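Local coordinates for fatty-acid-binding protein 1 (Arabidopsis thaliana, PDB 4DOO) that binds fatty acids, preferring saturated ones, in plastids through a chalcone-isomerase-like fold, and may take part in alpha-linolenic acid metabolism, at residues L91-G96 with S144-T149; F45-D50 with M87-Q92. One frame throughout, in Å; residues are numbered along the deposited sequence.

Interaction 1. Residues L91-G96 with S144-T149; sequences LQIVYG and STIDLT. With DAO (lauric acid), chain D.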
loop_
_atom_site.group_PDB
_atom_site.type_symbol
_atom_site.label_atom_id
_atom_site.label_comp_id
_atom_site.label_asym_id
_atom_site.label_seq_id
_atom_site.Cartn_x
_atom_site.Cartn_y
_atom_site.Cartn_z
ATOM N N LEU A 91 0.658 7.799 0.784
ATOM C CA LEU A 91 -0.643 8.296 1.207
ATOM C C LEU A 91 -0.600 9.812 1.264
ATOM O O LEU A 91 0.392 10.387 1.705
ATOM C CB LEU A 91 -1.005 7.791 2.612
ATOM C CG LEU A 91 -1.110 6.303 2.929
ATOM C CD1 LEU A 91 0.274 5.689 2.978
ATOM C CD2 LEU A 91 -1.807 6.130 4.272
ATOM N N GLN A 92 -1.675 10.451 0.813
ATOM C CA GLN A 92 -1.796 11.906 0.866
ATOM C C GLN A 92 -3.150 12.183 1.505
ATOM O O GLN A 92 -4.197 11.861 0.932
ATOM C CB GLN A 92 -1.720 12.520 -0.534
ATOM C CG GLN A 92 -0.336 12.428 -1.158
ATOM C CD GLN A 92 -0.244 13.185 -2.464
ATOM O OE1 GLN A 92 -0.383 14.406 -2.495
ATOM N NE2 GLN A 92 -0.016 12.461 -3.551
ATOM N N ILE A 93 -3.121 12.767 2.700
ATOM C CA ILE A 93 -4.335 13.047 3.459
ATOM C C ILE A 93 -5.287 14.015 2.773
ATOM O O ILE A 93 -4.907 15.132 2.423
ATOM C CB ILE A 93 -3.987 13.589 4.875
ATOM C CG1 ILE A 93 -3.030 12.622 5.579
ATOM C CG2 ILE A 93 -5.258 13.765 5.706
ATOM C CD1 ILE A 93 -3.559 11.204 5.711
ATOM N N VAL A 94 -6.530 13.572 2.599
ATOM C CA VAL A 94 -7.571 14.370 1.960
ATOM C C VAL A 94 -8.496 15.058 2.973
ATOM O O VAL A 94 -8.707 16.273 2.903
ATOM C CB VAL A 94 -8.427 13.488 1.015
ATOM C CG1 VAL A 94 -9.600 14.285 0.464
ATOM C CG2 VAL A 94 -7.561 12.962 -0.124
ATOM N N TYR A 95 -9.053 14.280 3.898
ATOM C CA TYR A 95 -9.958 14.809 4.914
ATOM C C TYR A 95 -9.201 15.772 5.828
ATOM O O TYR A 95 -8.144 15.433 6.361
ATOM C CB TYR A 95 -10.560 13.661 5.733
ATOM C CG TYR A 95 -11.683 14.075 6.661
ATOM C CD1 TYR A 95 -12.811 14.735 6.171
ATOM C CD2 TYR A 95 -11.625 13.796 8.028
ATOM C CE1 TYR A 95 -13.855 15.108 7.019
ATOM C CE2 TYR A 95 -12.662 14.165 8.884
ATOM C CZ TYR A 95 -13.774 14.822 8.371
ATOM O OH TYR A 95 -14.796 15.198 9.211
ATOM N N GLY A 96 -9.755 16.966 6.025
ATOM C CA GLY A 96 -9.080 17.960 6.846
ATOM C C GLY A 96 -9.369 18.007 8.336
ATOM O O GLY A 96 -8.781 18.826 9.046
ATOM N N SER A 144 -0.924 16.111 4.118
ATOM C CA SER A 144 0.234 15.455 4.730
ATOM C C SER A 144 0.533 14.241 3.855
ATOM O O SER A 144 -0.389 13.630 3.313
ATOM C CB SER A 144 -0.087 14.972 6.151
ATOM O OG SER A 144 -0.413 16.049 7.012
ATOM N N THR A 145 1.809 13.900 3.707
ATOM C CA THR A 145 2.198 12.750 2.893
ATOM C C THR A 145 2.922 11.713 3.746
ATOM O O THR A 145 3.863 12.040 4.471
ATOM C CB THR A 145 3.143 13.159 1.736
ATOM O OG1 THR A 145 2.455 14.037 0.838
ATOM C CG2 THR A 145 3.610 11.933 0.969
ATOM N N ILE A 146 2.471 10.467 3.666
ATOM C CA ILE A 146 3.092 9.380 4.413
ATOM C C ILE A 146 3.524 8.323 3.417
ATOM O O ILE A 146 2.745 7.925 2.549
ATOM C CB ILE A 146 2.115 8.717 5.411
ATOM C CG1 ILE A 146 1.610 9.743 6.429
ATOM C CG2 ILE A 146 2.805 7.557 6.123
ATOM C CD1 ILE A 146 0.558 10.687 5.880
ATOM N N ASP A 147 4.768 7.874 3.539
ATOM C CA ASP A 147 5.294 6.850 2.650
ATOM C C ASP A 147 5.573 5.555 3.398
ATOM O O ASP A 147 6.423 5.517 4.292
ATOM C CB ASP A 147 6.584 7.333 1.981
ATOM C CG ASP A 147 6.327 8.125 0.718
ATOM O OD1 ASP A 147 5.144 8.329 0.367
ATOM O OD2 ASP A 147 7.312 8.539 0.068
ATOM N N LEU A 148 4.845 4.503 3.039
ATOM C CA LEU A 148 5.039 3.193 3.644
ATOM C C LEU A 148 5.837 2.405 2.619
ATOM O O LEU A 148 5.394 2.226 1.483
ATOM C CB LEU A 148 3.697 2.491 3.885
ATOM C CG LEU A 148 2.592 3.239 4.635
ATOM C CD1 LEU A 148 1.319 2.394 4.628
ATOM C CD2 LEU A 148 3.035 3.535 6.055
ATOM N N THR A 149 7.019 1.938 2.995
ATOM C CA THR A 149 7.811 1.189 2.033
ATOM C C THR A 149 8.217 -0.202 2.490
ATOM O O THR A 149 8.498 -0.438 3.665
ATOM C CB THR A 149 9.087 1.957 1.633
ATOM O OG1 THR A 149 9.938 2.107 2.773
ATOM C CG2 THR A 149 8.728 3.331 1.086
HETATM O O1 DAO D . -16.561 10.973 11.142
HETATM O O2 DAO D . -14.808 12.303 11.208
HETATM C C1 DAO D . -15.372 11.244 10.850
HETATM C C2 DAO D . -14.587 10.246 10.027
HETATM C C3 DAO D . -13.722 9.381 10.939
HETATM C C4 DAO D . -12.318 9.221 10.369
HETATM C C5 DAO D . -12.084 7.793 9.885
HETATM C C6 DAO D . -10.741 7.267 10.371
HETATM C C7 DAO D . -9.879 6.794 9.204
HETATM C C8 DAO D . -8.402 6.993 9.512
HETATM C C9 DAO D . -7.524 6.076 8.667
HETATM C C10 DAO D . -6.437 6.880 7.954
HETATM C C11 DAO D . -5.050 6.513 8.462
HETATM C C12 DAO D . -4.005 7.464 7.915
#
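Leu91 and Ile146 form an antiparallel hydrogen-bonded pair where strand 87-93 runs beside strand 145-151 in the long antiparallel sheet of the chalcone-isomerase fold, whose family this fatty-acid-binding protein shares. Leu91 N gives its hydrogen to Ile146 O at 2.7 Å, an almost perfectly straight bond (179°) arriving nearly along the C=O axis. In return Ile146 N reaches Leu91 O at 2.9 Å, tilted somewhat from the carbonyl plane, and Thr145 CA adds a CH...O contact to the same oxygen. Leu91 has the largest buried area of the contact: chi1 (-59°) sets CG beside the backbone N, and chi2 (73°) then carries Leu91 CD1 to within van der Waals distance of Ile146 O and 3.8 Å from Leu148 CG, the two leucines crossing obliquely. Leu91 touches Leu148 and, beyond the two segments, Tyr43, both of which line a lauric acid pocket. Gln92 turns to the other face of the sheet with Thr145 as its non-hydrogen-bonded partner; the side chains run side by side, Gln92 CG standing 3.8 Å from Thr145 OG1, while the amide end extends on to Ser13 O, which accepts from NE2. Ile93 N closes the ladder on Ser144 O at 2.9 Å. Ile93 CG1 lies 3.8 Å from Ser144 CB and also meets Ile146 CD1, returning to the face that bears Leu91. Ser144 OG itself is held by Pro141 O. Past Ile93 the first segment leaves its partner and becomes a loop. There Tyr95 swings its ring toward the carboxylate of a bound lauric acid, to which Tyr95 OH comes closest, standing 3.5 Å from atom O2 of the fatty acid.

Interaction 2. Residues F45-D50 with M87-Q92; sequences FGVYAD and MTIRLQ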
loop_
_atom_site.group_PDB
_atom_site.type_symbol
_atom_site.label_atom_id
_atom_site.label_comp_id
_atom_site.label_asym_id
_atom_site.label_seq_id
_atom_site.Cartn_x
_atom_site.Cartn_y
_atom_site.Cartn_z
ATOM N N PHE A 45 -4.128 7.324 -2.334
ATOM C CA PHE A 45 -2.892 6.560 -2.235
ATOM C C PHE A 45 -2.404 6.107 -3.601
ATOM O O PHE A 45 -3.182 5.994 -4.552
ATOM C CB PHE A 45 -3.066 5.365 -1.278
ATOM C CG PHE A 45 -4.085 4.349 -1.726
ATOM C CD1 PHE A 45 -3.733 3.329 -2.611
ATOM C CD2 PHE A 45 -5.394 4.405 -1.252
ATOM C CE1 PHE A 45 -4.673 2.376 -3.021
ATOM C CE2 PHE A 45 -6.345 3.462 -1.653
ATOM C CZ PHE A 45 -5.986 2.445 -2.539
ATOM N N GLY A 46 -1.097 5.895 -3.699
ATOM C CA GLY A 46 -0.499 5.453 -4.940
ATOM C C GLY A 46 0.369 4.260 -4.603
ATOM O O GLY A 46 1.127 4.303 -3.632
ATOM N N VAL A 47 0.250 3.192 -5.383
ATOM C CA VAL A 47 1.028 1.986 -5.132
ATOM C C VAL A 47 2.147 1.860 -6.161
ATOM O O VAL A 47 1.888 1.819 -7.366
ATOM C CB VAL A 47 0.140 0.727 -5.201
ATOM C CG1 VAL A 47 0.965 -0.507 -4.852
ATOM C CG2 VAL A 47 -1.042 0.865 -4.243
ATOM N N TYR A 48 3.384 1.797 -5.666
ATOM C CA TYR A 48 4.581 1.688 -6.501
ATOM C C TYR A 48 5.283 0.343 -6.308
ATOM O O TYR A 48 5.291 -0.201 -5.210
ATOM C CB TYR A 48 5.590 2.781 -6.144
ATOM C CG TYR A 48 5.121 4.196 -6.364
ATOM C CD1 TYR A 48 4.256 4.818 -5.458
ATOM C CD2 TYR A 48 5.560 4.923 -7.465
ATOM C CE1 TYR A 48 3.843 6.131 -5.645
ATOM C CE2 TYR A 48 5.150 6.241 -7.665
ATOM C CZ TYR A 48 4.295 6.839 -6.749
ATOM O OH TYR A 48 3.886 8.142 -6.937
ATOM N N ALA A 49 5.881 -0.171 -7.377
ATOM C CA ALA A 49 6.607 -1.439 -7.317
ATOM C C ALA A 49 7.905 -1.325 -8.121
ATOM O O ALA A 49 7.930 -0.715 -9.187
ATOM C CB ALA A 49 5.742 -2.568 -7.869
ATOM N N ASP A 50 8.979 -1.909 -7.599
ATOM C CA ASP A 50 10.274 -1.881 -8.272
ATOM C C ASP A 50 10.198 -2.716 -9.546
ATOM O O ASP A 50 9.839 -3.894 -9.510
ATOM C CB ASP A 50 11.362 -2.428 -7.343
ATOM C CG ASP A 50 12.726 -2.462 -8.003
ATOM O OD1 ASP A 50 12.993 -3.394 -8.793
ATOM O OD2 ASP A 50 13.530 -1.544 -7.741
ATOM N N MET A 87 8.386 -2.163 -2.648
ATOM C CA MET A 87 7.208 -1.392 -2.989
ATOM C C MET A 87 7.060 -0.176 -2.094
ATOM O O MET A 87 7.649 -0.101 -1.009
ATOM C CB MET A 87 5.951 -2.246 -2.841
ATOM C CG MET A 87 5.936 -3.527 -3.652
ATOM S SD MET A 87 4.332 -4.321 -3.486
ATOM C CE MET A 87 4.406 -5.535 -4.818
ATOM N N THR A 88 6.257 0.772 -2.558
ATOM C CA THR A 88 5.982 1.976 -1.791
ATOM C C THR A 88 4.497 2.282 -1.895
ATOM O O THR A 88 3.903 2.159 -2.970
ATOM C CB THR A 88 6.754 3.210 -2.328
ATOM O OG1 THR A 88 8.157 3.030 -2.124
ATOM C CG2 THR A 88 6.313 4.479 -1.589
ATOM N N ILE A 89 3.903 2.642 -0.763
ATOM C CA ILE A 89 2.503 3.037 -0.720
ATOM C C ILE A 89 2.570 4.484 -0.244
ATOM O O ILE A 89 2.949 4.744 0.896
ATOM C CB ILE A 89 1.679 2.231 0.318
ATOM C CG1 ILE A 89 1.696 0.740 -0.020
ATOM C CG2 ILE A 89 0.245 2.754 0.352
ATOM C CD1 ILE A 89 1.124 0.417 -1.383
ATOM N N ARG A 90 2.252 5.425 -1.122
ATOM C CA ARG A 90 2.272 6.829 -0.733
ATOM C C ARG A 90 0.860 7.300 -0.433
ATOM O O ARG A 90 -0.033 7.197 -1.280
ATOM C CB ARG A 90 2.883 7.693 -1.839
ATOM C CG ARG A 90 2.681 9.188 -1.619
ATOM C CD ARG A 90 3.556 10.002 -2.557
ATOM N NE ARG A 90 4.971 9.775 -2.279
ATOM C CZ ARG A 90 5.965 10.392 -2.908
ATOM N NH1 ARG A 90 5.702 11.281 -3.858
ATOM N NH2 ARG A 90 7.222 10.117 -2.585
ATOM N N LEU A 91 0.658 7.799 0.784
ATOM C CA LEU A 91 -0.643 8.296 1.207
ATOM C C LEU A 91 -0.600 9.812 1.264
ATOM O O LEU A 91 0.392 10.387 1.705
ATOM C CB LEU A 91 -1.005 7.791 2.612
ATOM C CG LEU A 91 -1.110 6.303 2.929
ATOM C CD1 LEU A 91 0.274 5.689 2.978
ATOM C CD2 LEU A 91 -1.807 6.130 4.272
ATOM N N GLN A 92 -1.675 10.451 0.813
ATOM C CA GLN A 92 -1.796 11.906 0.866
ATOM C C GLN A 92 -3.150 12.183 1.505
ATOM O O GLN A 92 -4.197 11.861 0.932
ATOM C CB GLN A 92 -1.720 12.520 -0.534
ATOM C CG GLN A 92 -0.336 12.428 -1.158
ATOM C CD GLN A 92 -0.244 13.185 -2.464
ATOM O OE1 GLN A 92 -0.383 14.406 -2.495
ATOM N NE2 GLN A 92 -0.016 12.461 -3.551
#
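Residues Phe45-Ala49 pair with Met87-Leu91 in five consecutive antiparallel bridges, the short strand axes approaching to 4.6 Å with their directions at 166°. Gly46 and Arg90 exchange two backbone hydrogen bonds, and Tyr48 and Thr88 exchange another two. The latter are unequal: Tyr48 N meets Thr88 O at 2.8 Å almost head-on, whereas Thr88 N approaches Tyr48 O from 39° above the carbonyl plane. Met87 crowds that same oxygen, its CB lying 3.2 Å from Tyr48 O, and its CG touches Ala49 CB at a looser 4.3 Å. Val47 and Ile89 point the same way from their non-hydrogen-bonded pair. With CG1 beside the backbone N (chi1 -61°) and a further turn at chi2, Ile89 seats CD1 against both valine methyls at once, 3.6 Å from Val47 CG1 and equally far from Val47 CG2. With Phe45, Ala49, Met87 and Leu91 they make part of one face of the central sheet of the chalcone-isomerase fold, against which helix 171-182 packs: Leu178 covers Met87 and Ile89, and the Tyr181 ring meets that of Phe45 edge-to-face. Phe45 itself touches the partner strand near its root, CB being 3.5 Å from Arg90 O. On the other face Tyr48 CB packs against Thr88 CB, and Thr88 O lies at the edge of the tyrosine ring, in its plane. That ring runs out toward Arg90, where Tyr48 CE1 comes 4.2 Å from Arg90 CB beside Gly46, which has no side chain. The polar ends of this face look to other strands: Tyr48 OH bonds to Pro15 O, Thr88 OG1 to Arg22 NH1, and Arg90 NE forms a salt bridge with Asp147.

Overall arrangement
From the N terminus the chain lays down strands 5-6, 13-18 and 22-33 before strand 39-50, then passes through three helices before returning as strand 87-93, where interaction 2 closes that mostly helical excursion. It next leaves through helices 100-118 and 124-131 and comes back as strand 145-151, closed by interaction 1. The two loops follow in series, neither nesting nor crossing, and meet at Leu91 and Gln92, which both contacts share. Strand 87-93 is thus flanked by strand 39-50 and by strand 145-151, making three adjacent strands of one antiparallel sheet. A probable hydrogen bond from Ile89 N to Leu148 O, 2.7 Å, continues the ladder of 91-96 with 144-149 into residues of interaction 2.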